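Local structure of LYND (4V1T) at residues D528-A533 / V550-V555; Q544-L549 / M702-I707. The protein probably catalyses the ATP-dependent cyclodehydration of cysteine residues in precursor peptides, as a YcaO-family heterocyclase. One frame throughout, in Å; residues are numbered along the deposited sequence.

In the fold
Both interactions belong to the YcaO cyclodehydratase part of the chain and share helix 538-561. Their centres are about 11 Å apart. Along the chain the segments alternate: 528-533, 544-549, 550-555, then 702-707. Interaction 1 joins the turn leading into strand 532-535 to the later part of the shared helix. Interaction 2 sets the middle of the same helix against helix 697-710. A probable hydrogen bond from G531 N to E548 OE1 links the two. Q544 and E548 turn one flank of the helix to ADP and magnesium, and A533 on the neighbouring strand also lines the ADP pocket. On another flank the helix packs against helix 697-710, some 150 residues further along the chain.

Interaction 1. Residues D528-A533 / V550-V555; sequences DSNGNA and VERDGV. With ADP (adenosine-5'-diphosphate), chain L; PO4 (phosphate ion), chain P.
R552 reaches from helix 538-561 to N530, which sits in the type II beta turn from S529 to N532. The contact belongs to the YcaO nucleotide-binding fold, and the turn runs straight into strand 532-535, where A533 meets the ADP ribose. From R552 CB the nearest atom of the turn is N530 ND2, at 3.9 Å. R552 CG sits beside the backbone N (chi1 -37°) and comes within 3.0 Å of N530 OD1. The chain then bends at chi2 and chi3, and CD passes the same oxygen. R552 NE gives the one hydrogen bond across the segments, to N530 OD1 at 3.3 Å. It is not straight, at 141°, and the donor stands above the amide's carbonyl plane. R552 NH1 forms a salt bridge with E551 OE2 at 3.1 Å, though the hydrogen bond within it is weak. NH2 points to the phosphate ion beside ADP. The guanidinium thus reaches turn, helix and anion with three different nitrogens. E551 and the phosphate probably balance its charge. K731 forms a salt bridge with D528 and hydrogen bonds with N530 O and N532 OD1. The bond from R552 NH2 to phosphate O1 is also weak, at 3.4 Å.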
loop_
_atom_site.group_PDB
_atom_site.type_symbol
_atom_site.label_atom_id
_atom_site.label_comp_id
_atom_site.label_asym_id
_atom_site.label_seq_id
_atom_site.Cartn_x
_atom_site.Cartn_y
_atom_site.Cartn_z
ATOM N N ASP B 528 5.409 -28.636 -17.733
ATOM C CA ASP B 528 4.601 -28.567 -16.521
ATOM C C ASP B 528 5.276 -27.670 -15.480
ATOM O O ASP B 528 6.404 -27.201 -15.678
ATOM C CB ASP B 528 4.334 -29.972 -15.955
ATOM C CG ASP B 528 5.601 -30.731 -15.603
ATOM O OD1 ASP B 528 6.592 -30.121 -15.153
ATOM O OD2 ASP B 528 5.596 -31.967 -15.763
ATOM N N SER B 529 4.581 -27.448 -14.371
ATOM C CA SER B 529 5.033 -26.514 -13.344
ATOM C C SER B 529 5.781 -27.200 -12.209
ATOM O O SER B 529 6.239 -26.543 -11.285
ATOM C CB SER B 529 3.833 -25.738 -12.781
ATOM O OG SER B 529 2.920 -26.597 -12.122
ATOM N N ASN B 530 5.911 -28.521 -12.273
ATOM C CA ASN B 530 6.527 -29.269 -11.182
ATOM C C ASN B 530 8.039 -29.031 -11.071
ATOM O O ASN B 530 8.795 -29.284 -12.004
ATOM C CB ASN B 530 6.252 -30.771 -11.333
ATOM C CG ASN B 530 6.627 -31.546 -10.093
ATOM O OD1 ASN B 530 6.845 -30.951 -9.029
ATOM N ND2 ASN B 530 6.705 -32.871 -10.212
ATOM N N GLY B 531 8.467 -28.553 -9.908
ATOM C CA GLY B 531 9.860 -28.230 -9.674
ATOM C C GLY B 531 10.162 -26.769 -9.951
ATOM O O GLY B 531 11.254 -26.292 -9.656
ATOM N N ASN B 532 9.205 -26.065 -10.541
ATOM C CA ASN B 532 9.365 -24.652 -10.804
ATOM C C ASN B 532 9.236 -23.872 -9.509
ATOM O O ASN B 532 8.324 -24.117 -8.717
ATOM C CB ASN B 532 8.323 -24.143 -11.796
ATOM C CG ASN B 532 8.469 -24.761 -13.167
ATOM O OD1 ASN B 532 8.634 -25.984 -13.305
ATOM N ND2 ASN B 532 8.403 -23.925 -14.195
ATOM N N ALA B 533 10.155 -22.940 -9.291
ATOM C CA ALA B 533 10.107 -22.112 -8.097
ATOM C C ALA B 533 10.853 -20.797 -8.293
ATOM O O ALA B 533 11.736 -20.680 -9.152
ATOM C CB ALA B 533 10.680 -22.875 -6.909
ATOM N N VAL B 550 9.856 -33.518 -4.139
ATOM C CA VAL B 550 9.690 -34.586 -3.152
ATOM C C VAL B 550 8.262 -34.574 -2.629
ATOM O O VAL B 550 7.713 -35.617 -2.268
ATOM C CB VAL B 550 10.681 -34.469 -1.948
ATOM C CG1 VAL B 550 10.409 -35.551 -0.903
ATOM C CG2 VAL B 550 12.131 -34.562 -2.424
ATOM N N GLU B 551 7.661 -33.390 -2.601
ATOM C CA GLU B 551 6.257 -33.256 -2.224
ATOM C C GLU B 551 5.361 -34.045 -3.168
ATOM O O GLU B 551 4.531 -34.825 -2.723
ATOM C CB GLU B 551 5.842 -31.781 -2.225
ATOM C CG GLU B 551 4.353 -31.506 -2.034
ATOM C CD GLU B 551 3.976 -30.112 -2.491
ATOM O OE1 GLU B 551 4.685 -29.149 -2.134
ATOM O OE2 GLU B 551 2.982 -29.982 -3.226
ATOM N N ARG B 552 5.536 -33.836 -4.471
ATOM C CA ARG B 552 4.665 -34.466 -5.471
ATOM C C ARG B 552 4.906 -35.970 -5.517
ATOM O O ARG B 552 3.957 -36.749 -5.660
ATOM C CB ARG B 552 4.881 -33.902 -6.873
ATOM C CG ARG B 552 5.171 -32.430 -6.967
ATOM C CD ARG B 552 4.006 -31.542 -6.626
ATOM N NE ARG B 552 4.016 -30.358 -7.483
ATOM C CZ ARG B 552 3.331 -29.250 -7.265
ATOM N NH1 ARG B 552 2.584 -29.119 -6.186
ATOM N NH2 ARG B 552 3.420 -28.254 -8.127
ATOM N N ASP B 553 6.179 -36.356 -5.419
ATOM C CA ASP B 553 6.570 -37.756 -5.386
ATOM C C ASP B 553 5.885 -38.443 -4.211
ATOM O O ASP B 553 5.268 -39.494 -4.380
ATOM C CB ASP B 553 8.092 -37.892 -5.293
ATOM C CG ASP B 553 8.553 -39.328 -5.321
ATOM O OD1 ASP B 553 8.576 -39.962 -4.241
ATOM O OD2 ASP B 553 8.910 -39.821 -6.415
ATOM N N GLY B 554 5.977 -37.828 -3.034
ATOM C CA GLY B 554 5.335 -38.352 -1.840
ATOM C C GLY B 554 3.832 -38.500 -1.990
ATOM O O GLY B 554 3.254 -39.515 -1.579
ATOM N N VAL B 555 3.198 -37.488 -2.578
ATOM C CA VAL B 555 1.761 -37.523 -2.804
ATOM C C VAL B 555 1.429 -38.641 -3.782
ATOM O O VAL B 555 0.492 -39.415 -3.559
ATOM C CB VAL B 555 1.225 -36.170 -3.331
ATOM C CG1 VAL B 555 -0.231 -36.295 -3.780
ATOM C CG2 VAL B 555 1.329 -35.097 -2.257
HETATM P PB ADP L . 3.522 -23.394 -3.870
HETATM O O1B ADP L . 4.505 -24.024 -4.823
HETATM O O2B ADP L . 2.832 -24.377 -2.969
HETATM O O3B ADP L . 2.603 -22.424 -4.548
HETATM P PA ADP L . 4.196 -21.111 -2.200
HETATM O O1A ADP L . 4.788 -21.110 -0.814
HETATM O O2A ADP L . 2.742 -20.713 -2.378
HETATM O O3A ADP L . 4.491 -22.547 -2.887
HETATM O "O5'" ADP L . 5.091 -20.147 -3.106
HETATM C "C5'" ADP L . 4.671 -19.754 -4.397
HETATM C "C4'" ADP L . 5.894 -19.276 -5.163
HETATM O "O4'" ADP L . 6.375 -18.052 -4.613
HETATM C "C3'" ADP L . 7.043 -20.263 -5.059
HETATM O "O3'" ADP L . 7.730 -20.273 -6.304
HETATM C "C2'" ADP L . 7.959 -19.714 -3.992
HETATM O "O2'" ADP L . 9.338 -19.985 -4.260
HETATM C "C1'" ADP L . 7.686 -18.225 -4.069
HETATM N N9 ADP L . 7.798 -17.593 -2.733
HETATM C C8 ADP L . 7.008 -17.825 -1.662
HETATM N N7 ADP L . 7.393 -17.057 -0.613
HETATM C C5 ADP L . 8.439 -16.321 -1.015
HETATM C C6 ADP L . 9.321 -15.309 -0.400
HETATM N N6 ADP L . 9.119 -14.950 0.888
HETATM N N1 ADP L . 10.307 -14.779 -1.154
HETATM C C2 ADP L . 10.497 -15.145 -2.435
HETATM N N3 ADP L . 9.728 -16.063 -3.058
HETATM C C4 ADP L . 8.708 -16.677 -2.413
HETATM P P PO4 P . 1.630 -25.042 -6.541
HETATM O O1 PO4 P . 0.888 -26.053 -7.398
HETATM O O2 PO4 P . 3.074 -24.969 -6.968
HETATM O O3 PO4 P . 1.528 -25.464 -5.094
HETATM O O4 PO4 P . 0.999 -23.683 -6.770
#

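Interaction 2. Residues Q544-L549 / M702-I707; sequences QGFMEL and MTCVNI. With MG (magnesium ion), chain O.
The ring of F546 presents one face to C704, whose CB lies 3.5 Å above the plane, offset toward the rim. This is a CH-pi contact, with CB 3.7 Å from the ring centroid. C704 SG stands obliquely to the same ring, 4.5 Å from the centroid, in a sulfur-aromatic contact. At the far end of the ring, F546 CZ comes within 3.3 Å of C704 O. F546 reaches helix 697-710 because its CG is anti to the backbone N (chi1 -168°), which carries the ring outward from helix 538-561. M547 comes in alongside: its chain bends at chi2, and CE meets C704 SG at 3.3 Å. The cysteine side chain therefore meets both the ring and the methionine methyl. With an alanine here in place of F546, C704 CB would probably lose the ring it rests on, opening a gap between the two helices. E548, next along the same helix, faces elsewhere. Its OE2 binds a magnesium ion at 2.1 Å, and three waters complete the site together with ADP O1B and phosphate O2. No hydrogen bond joins the two segments. Apart from the carbonyl oxygen near CZ, their contact is apolar and sulfur-based, so it should depend on close shape fit, while the neighbouring carboxylate serves the metal.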
loop_
_atom_site.group_PDB
_atom_site.type_symbol
_atom_site.label_atom_id
_atom_site.label_comp_id
_atom_site.label_asym_id
_atom_site.label_seq_id
_atom_site.Cartn_x
_atom_site.Cartn_y
_atom_site.Cartn_z
ATOM N N GLN B 544 13.504 -24.639 -2.891
ATOM C CA GLN B 544 12.059 -24.737 -2.924
ATOM C C GLN B 544 11.605 -25.667 -4.043
ATOM O O GLN B 544 10.701 -26.475 -3.852
ATOM C CB GLN B 544 11.428 -23.353 -3.091
ATOM C CG GLN B 544 9.910 -23.345 -2.999
ATOM C CD GLN B 544 9.408 -23.780 -1.638
ATOM O OE1 GLN B 544 9.695 -23.136 -0.624
ATOM N NE2 GLN B 544 8.657 -24.889 -1.606
ATOM N N GLY B 545 12.238 -25.549 -5.207
ATOM C CA GLY B 545 11.897 -26.377 -6.353
ATOM C C GLY B 545 12.087 -27.847 -6.047
ATOM O O GLY B 545 11.229 -28.672 -6.356
ATOM N N PHE B 546 13.217 -28.163 -5.423
ATOM C CA PHE B 546 13.528 -29.535 -5.016
ATOM C C PHE B 546 12.456 -30.065 -4.059
ATOM O O PHE B 546 11.934 -31.160 -4.239
ATOM C CB PHE B 546 14.915 -29.605 -4.346
ATOM C CG PHE B 546 15.426 -31.005 -4.162
ATOM C CD1 PHE B 546 15.043 -31.759 -3.068
ATOM C CD2 PHE B 546 16.268 -31.575 -5.100
ATOM C CE1 PHE B 546 15.493 -33.055 -2.913
ATOM C CE2 PHE B 546 16.727 -32.868 -4.948
ATOM C CZ PHE B 546 16.341 -33.610 -3.851
ATOM N N MET B 547 12.127 -29.278 -3.043
ATOM C CA MET B 547 11.132 -29.684 -2.063
ATOM C C MET B 547 9.778 -29.903 -2.722
ATOM O O MET B 547 9.000 -30.762 -2.293
ATOM C CB MET B 547 10.997 -28.628 -0.954
ATOM C CG MET B 547 12.173 -28.598 -0.004
ATOM S SD MET B 547 12.442 -30.202 0.768
ATOM C CE MET B 547 14.200 -30.117 1.040
ATOM N N GLU B 548 9.489 -29.131 -3.765
ATOM C CA GLU B 548 8.263 -29.353 -4.503
ATOM C C GLU B 548 8.297 -30.756 -5.110
ATOM O O GLU B 548 7.348 -31.503 -4.973
ATOM C CB GLU B 548 8.059 -28.304 -5.589
ATOM C CG GLU B 548 6.693 -28.399 -6.257
ATOM C CD GLU B 548 6.306 -27.114 -6.944
ATOM O OE1 GLU B 548 6.742 -26.892 -8.088
ATOM O OE2 GLU B 548 5.579 -26.314 -6.327
ATOM N N LEU B 549 9.408 -31.124 -5.735
ATOM C CA LEU B 549 9.532 -32.455 -6.337
ATOM C C LEU B 549 9.283 -33.603 -5.338
ATOM O O LEU B 549 8.568 -34.551 -5.656
ATOM C CB LEU B 549 10.910 -32.616 -6.973
ATOM C CG LEU B 549 11.241 -31.717 -8.172
ATOM C CD1 LEU B 549 12.559 -32.154 -8.786
ATOM C CD2 LEU B 549 10.153 -31.735 -9.236
ATOM N N MET B 702 22.739 -28.629 -1.250
ATOM C CA MET B 702 23.772 -29.626 -1.461
ATOM C C MET B 702 23.495 -30.846 -0.582
ATOM O O MET B 702 23.943 -31.951 -0.876
ATOM C CB MET B 702 25.173 -29.046 -1.200
ATOM C CG MET B 702 25.630 -28.003 -2.230
ATOM S SD MET B 702 25.245 -28.414 -3.961
ATOM C CE MET B 702 26.373 -29.780 -4.264
ATOM N N THR B 703 22.732 -30.644 0.483
ATOM C CA THR B 703 22.252 -31.757 1.284
ATOM C C THR B 703 21.198 -32.542 0.503
ATOM O O THR B 703 21.161 -33.771 0.547
ATOM C CB THR B 703 21.640 -31.274 2.608
ATOM O OG1 THR B 703 22.584 -30.448 3.291
ATOM C CG2 THR B 703 21.263 -32.460 3.498
ATOM N N CYS B 704 20.347 -31.815 -0.209
ATOM C CA CYS B 704 19.283 -32.416 -0.992
ATOM C C CYS B 704 19.804 -33.143 -2.226
ATOM O O CYS B 704 19.289 -34.207 -2.595
ATOM C CB CYS B 704 18.269 -31.345 -1.403
ATOM S SG CYS B 704 17.247 -30.730 -0.039
ATOM N N VAL B 705 20.811 -32.572 -2.876
ATOM C CA VAL B 705 21.372 -33.187 -4.069
ATOM C C VAL B 705 21.999 -34.545 -3.731
ATOM O O VAL B 705 21.920 -35.495 -4.516
ATOM C CB VAL B 705 22.417 -32.276 -4.745
ATOM C CG1 VAL B 705 23.629 -32.125 -3.871
ATOM C CG2 VAL B 705 22.850 -32.845 -6.078
ATOM N N ASN B 706 22.606 -34.628 -2.550
ATOM C CA ASN B 706 23.263 -35.849 -2.110
ATOM C C ASN B 706 22.283 -36.907 -1.607
ATOM O O ASN B 706 22.502 -38.099 -1.801
ATOM C CB ASN B 706 24.296 -35.528 -1.038
ATOM C CG ASN B 706 25.502 -34.799 -1.602
ATOM O OD1 ASN B 706 26.216 -35.327 -2.451
ATOM N ND2 ASN B 706 25.729 -33.578 -1.139
ATOM N N ILE B 707 21.203 -36.469 -0.970
ATOM C CA ILE B 707 20.139 -37.382 -0.560
ATOM C C ILE B 707 19.509 -38.049 -1.780
ATOM O O ILE B 707 19.204 -39.238 -1.763
ATOM C CB ILE B 707 19.046 -36.651 0.253
ATOM C CG1 ILE B 707 19.562 -36.356 1.656
ATOM C CG2 ILE B 707 17.772 -37.489 0.356
ATOM C CD1 ILE B 707 18.662 -35.433 2.466
HETATM MG MG MG O . 4.887 -24.355 -6.815
HETATM O O HOH W 1 4.449 -22.316 -7.175
HETATM O O HOH W 2 6.903 -23.752 -6.569
HETATM O O HOH W 3 5.613 -24.245 -8.793
#